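Local coordinates for protein LEOA (Escherichia coli, PDB 4AUR) that is a bacterial dynamin-like GTPase from an enterotoxigenic strain and probably couples GTP hydrolysis to remodelling of membranes, at residues R309-D313 and D395-L400; T443-L447 and Q534-V538; S317-V321 and V388-L392. All coordinates share one frame; numbering follows the deposited sequence.

Contact 1 of 3, residues R309-D313 and D395-L400; sequences RFSND and DITRQL
The F310 ring takes I396 over one face, with CG2 4.2 Å above its centre, while I396 CG1 makes a CH-pi contact 4.1 Å from the ring centroid. At the ring edge Q399 CB lies 3.8 Å from F310 CE1, and L400 CD2 approaches CE2 obliquely. With I396, L400, Q399 and D395 around it, F310 meets the definition of a knob in a hole; V539 and L542 of helix 530-544 lie close by, touching F310 and L400 respectively. The second flat group, the R309 guanidinium, is stacked on the Q399 amide, the planes 22° apart, with Q399 NE2 over the rim of one face. Both groups carry N-H donors there, so this is stacking and not a hydrogen bond. At the guanidinium edge D395 is gripped side-on: R309 NE reaches OD2 at 3.0 Å with an N-H...O angle of 162°, and NH2 reaches OD1 at 3.1 Å, tilted from the plane. Both oxygens use their syn lone pairs. The extended R309 chain spans the gap between helices 275-343 and 368-408, whose segments run antiparallel at 169°. The chemistry therefore divides: a paired salt bridge fixes the rotation of the guanidinium on the more exposed side, and on the buried side the F310 ring packs against I396, L400 and the aliphatic part of Q399.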
loop_
_atom_site.group_PDB
_atom_site.type_symbol
_atom_site.label_atom_id
_atom_site.label_comp_id
_atom_site.label_asym_id
_atom_site.label_seq_id
_atom_site.Cartn_x
_atom_site.Cartn_y
_atom_site.Cartn_z
ATOM N N ARG A 309 9.538 -4.120 -20.392
ATOM C CA ARG A 309 10.683 -3.264 -20.628
ATOM C C ARG A 309 11.931 -4.030 -21.078
ATOM O O ARG A 309 12.661 -3.558 -21.924
ATOM C CB ARG A 309 10.985 -2.466 -19.376
ATOM C CG ARG A 309 12.242 -1.627 -19.439
ATOM C CD ARG A 309 12.306 -0.695 -18.247
ATOM N NE ARG A 309 13.494 0.156 -18.287
ATOM C CZ ARG A 309 13.604 1.340 -17.669
ATOM N NH1 ARG A 309 12.590 1.837 -16.950
ATOM N NH2 ARG A 309 14.742 2.035 -17.762
ATOM N N PHE A 310 12.190 -5.206 -20.530
ATOM C CA PHE A 310 13.385 -5.949 -20.922
ATOM C C PHE A 310 13.250 -6.526 -22.319
ATOM O O PHE A 310 14.229 -6.673 -23.016
ATOM C CB PHE A 310 13.698 -7.093 -19.946
ATOM C CG PHE A 310 13.975 -6.656 -18.528
ATOM C CD1 PHE A 310 14.428 -5.378 -18.230
ATOM C CD2 PHE A 310 13.796 -7.546 -17.481
ATOM C CE1 PHE A 310 14.682 -5.013 -16.924
ATOM C CE2 PHE A 310 14.057 -7.175 -16.178
ATOM C CZ PHE A 310 14.514 -5.919 -15.906
ATOM N N SER A 311 12.040 -6.871 -22.729
ATOM C CA SER A 311 11.842 -7.470 -24.047
ATOM C C SER A 311 11.856 -6.388 -25.107
ATOM O O SER A 311 12.309 -6.622 -26.217
ATOM C CB SER A 311 10.553 -8.279 -24.084
ATOM O OG SER A 311 10.541 -9.196 -22.984
ATOM N N ASN A 312 11.416 -5.190 -24.752
ATOM C CA ASN A 312 11.612 -4.038 -25.626
ATOM C C ASN A 312 13.055 -3.674 -25.878
ATOM O O ASN A 312 13.418 -3.410 -26.995
ATOM C CB ASN A 312 10.922 -2.814 -25.046
ATOM C CG ASN A 312 9.430 -2.899 -25.185
ATOM O OD1 ASN A 312 8.914 -3.725 -25.973
ATOM N ND2 ASN A 312 8.711 -2.061 -24.422
ATOM N N ASP A 313 13.840 -3.613 -24.808
ATOM C CA ASP A 313 15.284 -3.377 -24.861
ATOM C C ASP A 313 15.980 -4.327 -25.779
ATOM O O ASP A 313 16.846 -3.945 -26.549
ATOM C CB ASP A 313 15.899 -3.587 -23.491
ATOM C CG ASP A 313 15.555 -2.493 -22.537
ATOM O OD1 ASP A 313 14.955 -1.493 -23.008
ATOM O OD2 ASP A 313 15.880 -2.634 -21.335
ATOM N N ASP A 395 20.754 -1.823 -18.384
ATOM C CA ASP A 395 19.401 -1.419 -18.040
ATOM C C ASP A 395 18.704 -2.519 -17.288
ATOM O O ASP A 395 18.067 -2.288 -16.283
ATOM C CB ASP A 395 18.563 -1.057 -19.242
ATOM C CG ASP A 395 17.294 -0.366 -18.837
ATOM O OD1 ASP A 395 17.386 0.506 -17.951
ATOM O OD2 ASP A 395 16.213 -0.695 -19.367
ATOM N N ILE A 396 18.824 -3.728 -17.782
ATOM C CA ILE A 396 18.302 -4.856 -17.059
ATOM C C ILE A 396 18.862 -4.821 -15.649
ATOM O O ILE A 396 18.132 -4.916 -14.683
ATOM C CB ILE A 396 18.667 -6.168 -17.744
ATOM C CG1 ILE A 396 17.881 -6.289 -19.038
ATOM C CG2 ILE A 396 18.344 -7.329 -16.820
ATOM C CD1 ILE A 396 18.343 -7.400 -19.937
ATOM N N THR A 397 20.166 -4.647 -15.555
ATOM C CA THR A 397 20.877 -4.683 -14.295
ATOM C C THR A 397 20.480 -3.503 -13.429
ATOM O O THR A 397 20.389 -3.628 -12.229
ATOM C CB THR A 397 22.399 -4.770 -14.570
ATOM O OG1 THR A 397 22.718 -6.132 -14.860
ATOM C CG2 THR A 397 23.248 -4.284 -13.419
ATOM N N ARG A 398 20.202 -2.360 -14.013
ATOM C CA ARG A 398 19.777 -1.242 -13.187
ATOM C C ARG A 398 18.392 -1.477 -12.539
ATOM O O ARG A 398 18.184 -1.162 -11.366
ATOM C CB ARG A 398 19.797 0.072 -13.985
ATOM C CG ARG A 398 19.097 1.209 -13.259
ATOM C CD ARG A 398 19.499 2.606 -13.706
ATOM N NE ARG A 398 19.122 3.568 -12.664
ATOM C CZ ARG A 398 19.410 4.864 -12.678
ATOM N NH1 ARG A 398 20.080 5.397 -13.696
ATOM N NH2 ARG A 398 19.020 5.631 -11.664
ATOM N N GLN A 399 17.456 -2.007 -13.316
ATOM C CA GLN A 399 16.083 -2.209 -12.875
ATOM C C GLN A 399 15.932 -3.349 -11.856
ATOM O O GLN A 399 15.174 -3.245 -10.896
ATOM C CB GLN A 399 15.212 -2.517 -14.087
ATOM C CG GLN A 399 15.077 -1.372 -15.051
ATOM C CD GLN A 399 14.872 -0.049 -14.359
ATOM O OE1 GLN A 399 14.001 0.103 -13.513
ATOM N NE2 GLN A 399 15.673 0.928 -14.736
ATOM N N LEU A 400 16.645 -4.443 -12.087
ATOM C CA LEU A 400 16.717 -5.537 -11.120
ATOM C C LEU A 400 17.200 -5.028 -9.778
ATOM O O LEU A 400 16.737 -5.463 -8.724
ATOM C CB LEU A 400 17.699 -6.587 -11.599
ATOM C CG LEU A 400 17.250 -7.377 -12.794
ATOM C CD1 LEU A 400 18.262 -8.467 -13.080
ATOM C CD2 LEU A 400 15.873 -7.957 -12.548
#

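Contact 2 of 3, residues T443-L447 and Q534-V538; sequences TIGKL and QMEQV
L447 and V538 supply most of the first shell here. L447 CD1 lies 3.7 Å from Q534 CB and also approaches V538 CG2 and M535 CG, while its other methyl, CD2, is 3.5 Å from Q534 OE1, a van der Waals approach of a methyl to an amide oxygen. V538 divides its two branches between different partners. CG1, anti to the backbone N (chi1 176°), faces I444, with CG1 and CD1 of that isoleucine each 4.0 Å away. CG2, beside the backbone N, meets T443 CG2 at 3.8 Å, the two side chains passing one another in opposite directions. M535, a selenomethionine, adds its CG to the L447 surface at 4.1 Å from CD1.

One step outward lie the backbones. The segment axes come within 10.2 Å and run antiparallel at 176°, a register that pairs the alpha carbons of T443 with V538, I444 with M535, and L447 with Q534. T443 OG1, anti to the carbonyl carbon, is hydrogen-bonded to the carbonyl of A439 in its own helix, consistent with CG2 being the branch that meets V538. Beyond that, I444 is flanked by S393, I396 and T397 of helix 368-408, which covers the side of helix 430-447 where I444 projects.

No hydrogen bond crosses between 443-447 and 534-538. Cohesion of the pair is thus dispersive and hydrophobic: methyl contacts of L447, V538, I444 and T443, near the last turn of helix 430-447, join that helix to helix 530-544 within the dynamin-like helical domain.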
loop_
_atom_site.group_PDB
_atom_site.type_symbol
_atom_site.label_atom_id
_atom_site.label_comp_id
_atom_site.label_asym_id
_atom_site.label_seq_id
_atom_site.Cartn_x
_atom_site.Cartn_y
_atom_site.Cartn_z
ATOM N N THR A 443 23.549 -13.928 -13.006
ATOM C CA THR A 443 23.703 -14.601 -14.266
ATOM C C THR A 443 23.958 -13.598 -15.377
ATOM O O THR A 443 24.676 -13.897 -16.305
ATOM C CB THR A 443 22.472 -15.444 -14.593
ATOM O OG1 THR A 443 22.212 -16.290 -13.482
ATOM C CG2 THR A 443 22.695 -16.312 -15.819
ATOM N N ILE A 444 23.416 -12.397 -15.261
ATOM C CA ILE A 444 23.613 -11.366 -16.284
ATOM C C ILE A 444 24.950 -10.646 -16.189
ATOM O O ILE A 444 25.511 -10.237 -17.209
ATOM C CB ILE A 444 22.457 -10.357 -16.256
ATOM C CG1 ILE A 444 21.226 -11.062 -16.834
ATOM C CG2 ILE A 444 22.803 -9.068 -17.002
ATOM C CD1 ILE A 444 19.996 -10.214 -16.942
ATOM N N GLY A 445 25.460 -10.500 -14.971
ATOM C CA GLY A 445 26.772 -9.917 -14.751
ATOM C C GLY A 445 27.923 -10.822 -15.166
ATOM O O GLY A 445 29.051 -10.362 -15.241
ATOM N N LYS A 446 27.642 -12.101 -15.415
ATOM C CA LYS A 446 28.645 -13.049 -15.909
ATOM C C LYS A 446 28.547 -13.232 -17.415
ATOM O O LYS A 446 29.542 -13.512 -18.059
ATOM C CB LYS A 446 28.513 -14.416 -15.226
ATOM C CG LYS A 446 29.161 -15.553 -16.020
ATOM C CD LYS A 446 29.320 -16.835 -15.209
ATOM C CE LYS A 446 30.260 -17.827 -15.903
ATOM N NZ LYS A 446 30.736 -18.906 -14.985
ATOM N N LEU A 447 27.353 -13.112 -17.975
ATOM C CA LEU A 447 27.207 -13.136 -19.421
ATOM C C LEU A 447 27.959 -11.965 -20.039
ATOM O O LEU A 447 28.759 -12.157 -20.945
ATOM C CB LEU A 447 25.735 -13.056 -19.825
ATOM C CG LEU A 447 24.896 -14.260 -19.424
ATOM C CD1 LEU A 447 23.445 -14.025 -19.814
ATOM C CD2 LEU A 447 25.431 -15.557 -20.023
ATOM N N GLN A 534 21.399 -14.808 -24.849
ATOM C CA GLN A 534 21.623 -15.347 -23.529
ATOM C C GLN A 534 20.846 -14.572 -22.466
ATOM O O GLN A 534 20.178 -15.175 -21.652
ATOM C CB GLN A 534 23.125 -15.425 -23.236
ATOM C CG GLN A 534 23.797 -16.548 -24.009
ATOM C CD GLN A 534 25.312 -16.432 -24.095
ATOM O OE1 GLN A 534 25.938 -15.535 -23.498
ATOM N NE2 GLN A 534 25.925 -17.363 -24.858
HETATM N N MSE A 535 20.896 -13.248 -22.503
HETATM C CA MSE A 535 20.106 -12.424 -21.598
HETATM C C MSE A 535 18.626 -12.595 -21.809
HETATM O O MSE A 535 17.859 -12.436 -20.895
HETATM C CB MSE A 535 20.391 -10.950 -21.811
HETATM C CG MSE A 535 21.797 -10.585 -21.362
HETATM SE SE MSE A 535 22.243 -8.665 -21.562
HETATM C CE MSE A 535 23.707 -8.852 -22.866
ATOM N N GLU A 536 18.191 -12.875 -23.019
ATOM C CA GLU A 536 16.781 -13.048 -23.270
ATOM C C GLU A 536 16.272 -14.293 -22.536
ATOM O O GLU A 536 15.203 -14.272 -21.918
ATOM C CB GLU A 536 16.515 -13.160 -24.765
ATOM C CG GLU A 536 15.187 -13.805 -25.097
ATOM C CD GLU A 536 14.846 -13.701 -26.558
ATOM O OE1 GLU A 536 15.419 -14.483 -27.353
ATOM O OE2 GLU A 536 13.993 -12.835 -26.893
ATOM N N GLN A 537 17.047 -15.365 -22.634
ATOM C CA GLN A 537 16.850 -16.598 -21.865
ATOM C C GLN A 537 16.654 -16.325 -20.361
ATOM O O GLN A 537 15.652 -16.728 -19.754
ATOM C CB GLN A 537 18.085 -17.456 -22.064
ATOM C CG GLN A 537 17.912 -18.951 -22.174
ATOM C CD GLN A 537 19.286 -19.632 -22.233
ATOM O OE1 GLN A 537 20.256 -19.092 -22.807
ATOM N NE2 GLN A 537 19.385 -20.811 -21.618
ATOM N N VAL A 538 17.587 -15.592 -19.775
ATOM C CA VAL A 538 17.500 -15.246 -18.367
ATOM C C VAL A 538 16.261 -14.465 -18.070
ATOM O O VAL A 538 15.632 -14.671 -17.056
ATOM C CB VAL A 538 18.666 -14.363 -17.930
ATOM C CG1 VAL A 538 18.502 -13.927 -16.472
ATOM C CG2 VAL A 538 19.993 -15.082 -18.178
#

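Contact 3 of 3, residues S317-V321 and V388-L392; sequences SRIEV and VSQRL
S317 and V388 bring their alpha carbons to 6.3 Å where helices 275-343 and 368-408 pack as an antiparallel pair of the dynamin-like helical domain. The short axes run at 168° to one another and approach to 10.2 Å. V388 is the central side chain. Its CG1, anti to the backbone N (chi1 161°), lies over the backbone of the partner helix, 3.9 Å from S317 CA, and also touches V321 CG2. Its other methyl, CG2, meets the E320 carboxylate, 3.7 Å from E320 CD. The E320 chain, extended beyond CG, thus lays its carboxylate against a valine methyl before reaching R391. There OE1 lies near the edge of the guanidinium plane, and the two flat groups are turned 23° apart; the pair counts as a salt bridge, but a long one, at 3.7 Å from OE1 to NH1. V388 CA, of the same helix as R391, lies over one face of that guanidinium, toward its rim. Helix 521-528 flanks V321 through M524 and F525. S317 packs against L392 by its hydroxyl end, although the hydrogen bond of that hydroxyl runs to the carbonyl of D313, one turn earlier: S317 OG is 3.6 Å from L392 CB.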
loop_
_atom_site.group_PDB
_atom_site.type_symbol
_atom_site.label_atom_id
_atom_site.label_comp_id
_atom_site.label_asym_id
_atom_site.label_seq_id
_atom_site.Cartn_x
_atom_site.Cartn_y
_atom_site.Cartn_z
ATOM N N SER A 317 17.783 -3.237 -29.129
ATOM C CA SER A 317 19.087 -3.817 -29.273
ATOM C C SER A 317 19.225 -4.572 -30.585
ATOM O O SER A 317 20.079 -4.242 -31.421
ATOM C CB SER A 317 19.334 -4.762 -28.113
ATOM O OG SER A 317 19.531 -4.008 -26.937
ATOM N N ARG A 318 18.376 -5.563 -30.797
ATOM C CA ARG A 318 18.512 -6.338 -32.000
ATOM C C ARG A 318 18.398 -5.468 -33.227
ATOM O O ARG A 318 19.145 -5.640 -34.159
ATOM C CB ARG A 318 17.492 -7.461 -32.049
ATOM C CG ARG A 318 17.674 -8.479 -30.937
ATOM C CD ARG A 318 17.248 -9.859 -31.359
ATOM N NE ARG A 318 16.385 -10.481 -30.358
ATOM C CZ ARG A 318 16.671 -11.581 -29.672
ATOM N NH1 ARG A 318 17.819 -12.219 -29.815
ATOM N NH2 ARG A 318 15.784 -12.039 -28.830
ATOM N N ILE A 319 17.449 -4.537 -33.230
ATOM C CA ILE A 319 17.244 -3.630 -34.364
ATOM C C ILE A 319 18.494 -2.799 -34.624
ATOM O O ILE A 319 18.829 -2.513 -35.759
ATOM C CB ILE A 319 16.068 -2.696 -34.089
ATOM C CG1 ILE A 319 14.777 -3.403 -34.426
ATOM C CG2 ILE A 319 16.161 -1.390 -34.881
ATOM C CD1 ILE A 319 13.557 -2.677 -33.906
ATOM N N GLU A 320 19.180 -2.410 -33.560
ATOM C CA GLU A 320 20.361 -1.610 -33.704
ATOM C C GLU A 320 21.531 -2.405 -34.295
ATOM O O GLU A 320 22.188 -1.954 -35.222
ATOM C CB GLU A 320 20.757 -0.997 -32.372
ATOM C CG GLU A 320 21.644 0.202 -32.584
ATOM C CD GLU A 320 22.024 0.893 -31.304
ATOM O OE1 GLU A 320 21.280 0.724 -30.297
ATOM O OE2 GLU A 320 23.064 1.608 -31.336
ATOM N N VAL A 321 21.786 -3.586 -33.767
ATOM C CA VAL A 321 22.822 -4.426 -34.294
ATOM C C VAL A 321 22.578 -4.743 -35.756
ATOM O O VAL A 321 23.512 -4.707 -36.550
ATOM C CB VAL A 321 22.916 -5.708 -33.477
ATOM C CG1 VAL A 321 23.708 -6.804 -34.208
ATOM C CG2 VAL A 321 23.534 -5.369 -32.124
ATOM N N VAL A 388 26.409 -2.246 -27.599
ATOM C CA VAL A 388 24.946 -2.292 -27.580
ATOM C C VAL A 388 24.485 -3.280 -26.521
ATOM O O VAL A 388 23.608 -2.993 -25.708
ATOM C CB VAL A 388 24.372 -2.702 -28.960
ATOM C CG1 VAL A 388 22.923 -3.201 -28.870
ATOM C CG2 VAL A 388 24.467 -1.527 -29.931
ATOM N N SER A 389 25.099 -4.448 -26.534
ATOM C CA SER A 389 24.764 -5.483 -25.592
ATOM C C SER A 389 25.160 -5.076 -24.174
ATOM O O SER A 389 24.589 -5.566 -23.188
ATOM C CB SER A 389 25.466 -6.780 -25.979
ATOM O OG SER A 389 26.715 -6.818 -25.353
ATOM N N GLN A 390 26.129 -4.178 -24.066
ATOM C CA GLN A 390 26.497 -3.682 -22.778
ATOM C C GLN A 390 25.494 -2.690 -22.227
ATOM O O GLN A 390 25.262 -2.671 -21.034
ATOM C CB GLN A 390 27.874 -3.041 -22.800
ATOM C CG GLN A 390 28.541 -3.057 -21.421
ATOM C CD GLN A 390 29.316 -4.340 -21.141
ATOM O OE1 GLN A 390 29.601 -5.147 -22.037
ATOM N NE2 GLN A 390 29.676 -4.523 -19.887
ATOM N N ARG A 391 24.921 -1.855 -23.076
ATOM C CA ARG A 391 23.883 -0.931 -22.634
ATOM C C ARG A 391 22.607 -1.663 -22.261
ATOM O O ARG A 391 21.850 -1.201 -21.417
ATOM C CB ARG A 391 23.575 0.114 -23.697
ATOM C CG ARG A 391 24.528 1.292 -23.638
ATOM C CD ARG A 391 24.203 2.364 -24.669
ATOM N NE ARG A 391 24.987 2.180 -25.889
ATOM C CZ ARG A 391 24.509 1.757 -27.053
ATOM N NH1 ARG A 391 23.211 1.464 -27.216
ATOM N NH2 ARG A 391 25.354 1.627 -28.067
ATOM N N LEU A 392 22.367 -2.802 -22.888
ATOM C CA LEU A 392 21.213 -3.594 -22.565
ATOM C C LEU A 392 21.398 -4.247 -21.198
ATOM O O LEU A 392 20.490 -4.223 -20.388
ATOM C CB LEU A 392 20.950 -4.636 -23.663
ATOM C CG LEU A 392 20.157 -5.898 -23.324
ATOM C CD1 LEU A 392 18.753 -5.556 -22.859
ATOM C CD2 LEU A 392 20.118 -6.787 -24.554
#

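Contacts 1 and 3 sit along the same two helices, 275-343 and 368-408, with centres about 12 Å apart, and D313 CB packs on L392 CD1 at 3.5 Å between them. Contact 2, whose centre is about 11 Å from contact 1 and about 14 Å from contact 3, brings helices 430-447 and 530-544 against this pair. I396 CG2 meets I444 CD1, M535 SE lies 3.9 Å from L392 CG, and R318 NH2 bridges to E536 OE2 at 2.8 Å. All three contacts lie in the dynamin-like helical domain. They are helix packing and form no part of the probable nucleotide-binding P-loop between strand 54-60 and helix 66-74.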